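Local coordinates for protein polyketide Synthase III (Ectocarpus siliculosus, PDB 4B0N) that is a type III polyketide synthase of the chalcone/stilbene synthase family, probably an acyltransferase, that takes part in making phlorotannin monomers, at residues G246-A250 with V370-L374. Coordinates in Å, arbitrary orientation, origin at the centre of the assembly. Numbering follows the deposited sequence.
Sequences GCAAA and VMFVL
Met371 reaches along 246-250 and overlaps Ala248, Ala249 and Ala250: its CB lies 3.6 Å from Ala248 CB, and its CE ends 3.4 Å from Ala248 O, 3.8 Å from Ala249 N and 4.2 Å from Ala250 CB. This reach follows from chi1 -37°, chi2 -109° (between wells) and chi3 -74°. Segment 246-250 is extended strand; 370-374 is helix, with Leu374 N donating to Val370 O at 2.9 Å. Their axes approach to 8.5 Å at a signed crossing angle of 64°, and the nearest CA pair is Ala248 to Met371, 6.4 Å apart. Phe372 leaves its CA sideways, but with chi1 at -84° its CE1 comes to 3.6 Å from Cys247 O and 4.0 Å from Ala248 CB. Gly246 touches nothing here, but an ideal CB on it would stand 3.9 Å from Phe372 CE1, so lacking one leaves the ring room. Backbone hydrogen bonds to Cys220 and Ala49 hold the strand in its sheet. Cys247 and Ala249 face helix 121-146 while Ala248 and Ala250 face helix 369-385, so helices cover both faces of the sheet, consistent with the alpha-beta-alpha-beta-alpha layering of the thiolase fold. Within this buried contact (230 Å², both sides summed), apolar helix side chains lie on Ala248 and Ala250 CB and on strand backbone atoms, and no donor-acceptor pair joins the segments.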
ATOM      1  N   GLY A 246      -5.382  -4.108  17.346  1.00 32.81           N
ATOM      2  CA  GLY A 246      -6.156  -5.264  16.883  1.00 32.32           C
ATOM      3  C   GLY A 246      -5.731  -5.834  15.541  1.00 31.59           C
ATOM      4  O   GLY A 246      -5.031  -5.181  14.767  1.00 31.34           O
ATOM      5  N   CYS A 247      -6.163  -7.063  15.273  1.00 31.33           N
ATOM      6  CA  CYS A 247      -5.877  -7.736  14.009  1.00 30.97           C
ATOM      7  C   CYS A 247      -7.016  -8.657  13.569  1.00 30.66           C
ATOM      8  O   CYS A 247      -7.637  -9.342  14.384  1.00 30.53           O
ATOM      9  CB  CYS A 247      -4.567  -8.521  14.099  1.00 31.24           C
ATOM     10  SG  CYS A 247      -4.169  -9.503  12.632  1.00 31.50           S
ATOM     11  N   ALA A 248      -7.276  -8.660  12.265  1.00 30.43           N
ATOM     12  CA  ALA A 248      -8.299  -9.513  11.673  1.00 30.53           C
ATOM     13  C   ALA A 248      -7.878  -9.948  10.280  1.00 30.30           C
ATOM     14  O   ALA A 248      -7.293  -9.167   9.528  1.00 30.16           O
ATOM     15  CB  ALA A 248      -9.635  -8.793  11.623  1.00 30.59           C
ATOM     16  N   ALA A 249      -8.175 -11.198   9.943  1.00 30.52           N
ATOM     17  CA  ALA A 249      -7.806 -11.756   8.646  1.00 30.63           C
ATOM     18  C   ALA A 249      -8.992 -12.422   7.956  1.00 30.86           C
ATOM     19  O   ALA A 249      -9.950 -12.848   8.606  1.00 31.23           O
ATOM     20  CB  ALA A 249      -6.652 -12.734   8.796  1.00 30.71           C
ATOM     21  N   ALA A 250      -8.917 -12.500   6.631  1.00 30.95           N
ATOM     22  CA  ALA A 250      -9.967 -13.112   5.826  1.00 31.27           C
ATOM     23  C   ALA A 250      -9.372 -13.842   4.632  1.00 31.49           C
ATOM     24  O   ALA A 250      -8.518 -13.302   3.922  1.00 31.46           O
ATOM     25  CB  ALA A 250     -10.966 -12.061   5.363  1.00 31.03           C
ATOM     26  N   VAL A 370     -13.947  -2.958  11.291  1.00 33.25           N
ATOM     27  CA  VAL A 370     -15.042  -3.359  10.404  1.00 33.38           C
ATOM     28  C   VAL A 370     -15.176  -4.883  10.344  1.00 33.24           C
ATOM     29  O   VAL A 370     -16.289  -5.408  10.343  1.00 33.32           O
ATOM     30  CB  VAL A 370     -14.847  -2.802   8.969  1.00 33.54           C
ATOM     31  CG1 VAL A 370     -16.150  -2.855   8.181  1.00 33.90           C
ATOM     32  CG2 VAL A 370     -14.326  -1.372   9.005  1.00 33.68           C
ATOM     33  N   MET A 371     -14.036  -5.574  10.301  1.00 33.10           N
ATOM     34  CA  MET A 371     -13.986  -7.041  10.270  1.00 33.28           C
ATOM     35  C   MET A 371     -14.478  -7.646  11.586  1.00 33.57           C
ATOM     36  O   MET A 371     -15.032  -8.743  11.601  1.00 33.68           O
ATOM     37  CB  MET A 371     -12.561  -7.538  10.008  1.00 33.18           C
ATOM     38  CG  MET A 371     -11.729  -6.711   9.041  1.00 33.20           C
ATOM     39  SD  MET A 371     -11.437  -7.516   7.457  1.00 33.79           S
ATOM     40  CE  MET A 371     -10.221  -8.759   7.886  1.00 32.83           C
ATOM     41  N   PHE A 372     -14.249  -6.942  12.691  1.00 33.77           N
ATOM     42  CA  PHE A 372     -14.727  -7.390  13.995  1.00 34.45           C
ATOM     43  C   PHE A 372     -16.257  -7.355  14.056  1.00 35.07           C
ATOM     44  O   PHE A 372     -16.883  -8.325  14.488  1.00 35.62           O
ATOM     45  CB  PHE A 372     -14.113  -6.550  15.123  1.00 34.47           C
ATOM     46  CG  PHE A 372     -12.751  -7.016  15.567  1.00 34.08           C
ATOM     47  CD1 PHE A 372     -11.628  -6.796  14.776  1.00 33.79           C
ATOM     48  CD2 PHE A 372     -12.588  -7.655  16.789  1.00 34.27           C
ATOM     49  CE1 PHE A 372     -10.373  -7.219  15.187  1.00 33.63           C
ATOM     50  CE2 PHE A 372     -11.334  -8.077  17.208  1.00 34.11           C
ATOM     51  CZ  PHE A 372     -10.226  -7.863  16.406  1.00 33.74           C
ATOM     52  N   VAL A 373     -16.847  -6.241  13.619  1.00 35.20           N
ATOM     53  CA  VAL A 373     -18.303  -6.098  13.532  1.00 35.79           C
ATOM     54  C   VAL A 373     -18.860  -7.151  12.578  1.00 35.83           C
ATOM     55  O   VAL A 373     -19.806  -7.866  12.910  1.00 36.35           O
ATOM     56  CB  VAL A 373     -18.720  -4.695  13.030  1.00 36.14           C
ATOM     57  CG1 VAL A 373     -20.237  -4.567  12.979  1.00 36.72           C
ATOM     58  CG2 VAL A 373     -18.127  -3.601  13.906  1.00 36.36           C
ATOM     59  N   LEU A 374     -18.251  -7.237  11.399  1.00 35.42           N
ATOM     60  CA  LEU A 374     -18.616  -8.215  10.385  1.00 35.36           C
ATOM     61  C   LEU A 374     -18.563  -9.634  10.952  1.00 35.47           C
ATOM     62  O   LEU A 374     -19.479 -10.427  10.736  1.00 35.70           O
ATOM     63  CB  LEU A 374     -17.691  -8.060   9.172  1.00 34.98           C
ATOM     64  CG  LEU A 374     -18.004  -8.628   7.780  1.00 35.13           C
ATOM     65  CD1 LEU A 374     -17.382 -10.008   7.608  1.00 35.14           C
ATOM     66  CD2 LEU A 374     -19.494  -8.631   7.439  1.00 35.19           C
TER